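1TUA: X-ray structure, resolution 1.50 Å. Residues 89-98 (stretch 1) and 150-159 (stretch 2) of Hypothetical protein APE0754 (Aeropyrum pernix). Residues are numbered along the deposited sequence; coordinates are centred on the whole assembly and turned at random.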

# COMPACT_ATOMS: atom_id res chain seq x y z
N LEU A 89 4.37 -0.79 2.41
CA LEU A 89 3.52 -0.81 1.24
C LEU A 89 4.01 -1.91 0.30
O LEU A 89 5.17 -1.93 -0.09
CB LEU A 89 3.58 0.54 0.53
CG LEU A 89 2.89 0.65 -0.83
CD1 LEU A 89 1.38 0.48 -0.67
CD2 LEU A 89 3.22 2.02 -1.44
N VAL A 90 3.10 -2.82 -0.05
CA VAL A 90 3.42 -3.91 -0.97
C VAL A 90 2.46 -3.79 -2.13
O VAL A 90 1.28 -3.49 -1.93
CB VAL A 90 3.25 -5.27 -0.30
CG1 VAL A 90 3.38 -6.38 -1.35
CG2 VAL A 90 4.30 -5.44 0.78
N VAL A 91 2.95 -4.02 -3.34
CA VAL A 91 2.09 -3.91 -4.51
C VAL A 91 2.12 -5.15 -5.38
O VAL A 91 3.17 -5.74 -5.60
CB VAL A 91 2.52 -2.71 -5.40
CG1 VAL A 91 1.63 -2.63 -6.63
CG2 VAL A 91 2.43 -1.42 -4.60
N VAL A 92 0.94 -5.55 -5.85
CA VAL A 92 0.81 -6.69 -6.74
C VAL A 92 0.41 -6.12 -8.10
O VAL A 92 -0.66 -5.53 -8.25
CB VAL A 92 -0.29 -7.66 -6.26
CG1 VAL A 92 -0.52 -8.75 -7.30
CG2 VAL A 92 0.13 -8.29 -4.94
N ASP A 93 1.29 -6.25 -9.08
CA ASP A 93 0.99 -5.75 -10.42
C ASP A 93 0.31 -6.89 -11.16
O ASP A 93 0.95 -7.87 -11.54
CB ASP A 93 2.27 -5.34 -11.15
CG ASP A 93 1.98 -4.58 -12.43
OD1 ASP A 93 1.16 -5.07 -13.24
OD2 ASP A 93 2.56 -3.49 -12.63
N LEU A 94 -1.00 -6.75 -11.37
CA LEU A 94 -1.78 -7.79 -12.03
C LEU A 94 -1.37 -8.09 -13.47
O LEU A 94 -1.67 -9.16 -13.98
CB LEU A 94 -3.27 -7.44 -11.95
CG LEU A 94 -3.84 -7.30 -10.53
CD1 LEU A 94 -5.30 -6.91 -10.58
CD2 LEU A 94 -3.67 -8.62 -9.78
N LYS A 95 -0.68 -7.16 -14.12
CA LYS A 95 -0.26 -7.41 -15.49
C LYS A 95 0.85 -8.46 -15.52
O LYS A 95 1.18 -9.01 -16.57
CB LYS A 95 0.20 -6.12 -16.17
CG LYS A 95 -0.96 -5.21 -16.53
CD LYS A 95 -0.51 -4.03 -17.36
CE LYS A 95 -1.70 -3.17 -17.75
NZ LYS A 95 -1.29 -1.94 -18.50
N GLN A 96 1.42 -8.74 -14.35
CA GLN A 96 2.46 -9.76 -14.24
C GLN A 96 1.80 -11.11 -14.39
O GLN A 96 2.45 -12.12 -14.64
CB GLN A 96 3.16 -9.68 -12.89
CG GLN A 96 4.21 -8.60 -12.80
CD GLN A 96 4.96 -8.64 -11.49
OE1 GLN A 96 5.43 -9.69 -11.06
NE2 GLN A 96 5.10 -7.49 -10.84
N VAL A 97 0.48 -11.13 -14.24
CA VAL A 97 -0.30 -12.36 -14.35
C VAL A 97 -1.05 -12.43 -15.68
O VAL A 97 -0.91 -13.39 -16.43
CB VAL A 97 -1.33 -12.48 -13.21
CG1 VAL A 97 -2.15 -13.75 -13.37
CG2 VAL A 97 -0.62 -12.46 -11.87
N VAL A 98 -1.84 -11.40 -15.96
CA VAL A 98 -2.66 -11.35 -17.17
C VAL A 98 -2.09 -10.54 -18.34
O VAL A 98 -2.77 -10.33 -19.35
CB VAL A 98 -4.06 -10.80 -16.84
CG1 VAL A 98 -4.70 -11.65 -15.75
CG2 VAL A 98 -3.97 -9.34 -16.40
N ALA A 150 -1.22 -11.17 2.74
CA ALA A 150 -2.27 -10.64 1.88
C ALA A 150 -1.85 -10.69 0.40
O ALA A 150 -2.64 -11.01 -0.48
CB ALA A 150 -2.58 -9.19 2.29
N LYS A 151 -0.58 -10.36 0.15
CA LYS A 151 -0.05 -10.36 -1.21
C LYS A 151 -0.21 -11.74 -1.82
O LYS A 151 -0.66 -11.89 -2.96
CB LYS A 151 1.43 -9.98 -1.17
CG LYS A 151 2.14 -10.01 -2.52
CD LYS A 151 3.64 -9.77 -2.33
CE LYS A 151 4.39 -9.77 -3.66
NZ LYS A 151 4.16 -8.52 -4.44
N GLN A 152 0.16 -12.76 -1.05
CA GLN A 152 0.06 -14.13 -1.51
C GLN A 152 -1.40 -14.50 -1.82
O GLN A 152 -1.69 -15.07 -2.87
CB GLN A 152 0.65 -15.06 -0.44
CG GLN A 152 0.58 -16.54 -0.78
CD GLN A 152 1.25 -17.39 0.28
OE1 GLN A 152 1.13 -17.14 1.48
NE2 GLN A 152 1.96 -18.42 -0.17
N ALA A 153 -2.32 -14.15 -0.91
CA ALA A 153 -3.73 -14.44 -1.12
C ALA A 153 -4.24 -13.77 -2.40
O ALA A 153 -4.98 -14.38 -3.18
CB ALA A 153 -4.55 -13.97 0.08
N ILE A 154 -3.84 -12.51 -2.61
CA ILE A 154 -4.24 -11.78 -3.81
C ILE A 154 -3.69 -12.47 -5.05
O ILE A 154 -4.40 -12.64 -6.04
CB ILE A 154 -3.72 -10.33 -3.78
CG1 ILE A 154 -4.37 -9.56 -2.63
CG2 ILE A 154 -4.01 -9.65 -5.12
CD1 ILE A 154 -5.87 -9.40 -2.77
N GLU A 155 -2.42 -12.87 -5.01
CA GLU A 155 -1.82 -13.55 -6.15
C GLU A 155 -2.57 -14.87 -6.44
O GLU A 155 -2.84 -15.19 -7.60
CB GLU A 155 -0.34 -13.82 -5.88
CG GLU A 155 0.49 -12.55 -5.79
CD GLU A 155 1.93 -12.81 -5.39
OE1 GLU A 155 2.15 -13.60 -4.44
OE2 GLU A 155 2.84 -12.22 -6.01
N MET A 156 -2.90 -15.61 -5.39
CA MET A 156 -3.62 -16.88 -5.54
C MET A 156 -4.97 -16.66 -6.23
O MET A 156 -5.39 -17.47 -7.06
CB MET A 156 -3.83 -17.56 -4.19
CG MET A 156 -2.57 -18.22 -3.60
SD MET A 156 -2.81 -18.79 -1.90
CE MET A 156 -3.80 -20.22 -2.13
N LEU A 157 -5.67 -15.58 -5.88
CA LEU A 157 -6.96 -15.30 -6.49
C LEU A 157 -6.77 -14.88 -7.95
O LEU A 157 -7.57 -15.25 -8.81
CB LEU A 157 -7.70 -14.19 -5.74
CG LEU A 157 -8.26 -14.52 -4.36
CD1 LEU A 157 -8.98 -13.30 -3.78
CD2 LEU A 157 -9.22 -15.69 -4.46
N ALA A 158 -5.71 -14.13 -8.22
CA ALA A 158 -5.43 -13.67 -9.58
C ALA A 158 -5.06 -14.84 -10.47
O ALA A 158 -5.05 -14.73 -11.69
CB ALA A 158 -4.29 -12.65 -9.57
N GLU A 159 -4.75 -15.97 -9.84
CA GLU A 159 -4.38 -17.17 -10.58
C GLU A 159 -5.54 -18.15 -10.73
O GLU A 159 -5.39 -19.21 -11.34
CB GLU A 159 -3.17 -17.82 -9.91
CG GLU A 159 -2.00 -16.85 -9.83
CD GLU A 159 -0.77 -17.44 -9.20
OE1 GLU A 159 -0.83 -17.89 -8.03
OE2 GLU A 159 0.28 -17.46 -9.89

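At the centre of the contact lies Val-92, whose CA-to-CB bond points toward the helix of residues 150-158. Its closest approaches to that helix are 3.6 Å from CG2 to CG of Lys-151, 4.2 Å from CG1 to CG2 of Ile-154 and equally 4.2 Å from CG1 to CG of Glu-155. Val-92 thus spans one turn of the helix, and the lysine and glutamate meet it through aliphatic carbons rather than through their charged ends. The strand of residues 89-93 and the helix run nearly parallel, with 10° between their N-to-C directions and a closest axial approach of 9.1 Å.

Further along the chain, Ala-158 takes over as the apolar partner. Its CB is 4.1 Å from CD2 of Leu-94 and 4.3 Å from CG2 of Val-97. The CA-to-CB bond of Leu-94 points sideways, but its m,t rotamer brings the end of the side chain nearer to the helix. CG1 of Val-97 also sits 3.5 Å from the Ala-158 carbonyl O, so the contact here reaches the helix backbone. Leu-94 and Val-97 both lie beyond the end of the strand, where the side chain of Asp-93 makes a capping bond: its OD1 accepts a hydrogen bond of 2.9 Å from N of Lys-95.

At the other end, Lys-151 carries the contact from apolar to polar. Its side chain is extended through chi3, with CD 3.5 Å from CG1 of Val-90, before chi4 turns to 75°. NZ then lies 3.2 Å from the carbonyl O of Val-91, but the angle is poor and the approach is not a hydrogen bond. No hydrogen bond joins the two stretches, which bury 381 Å² between them, and most of the closest contacts are between carbon atoms.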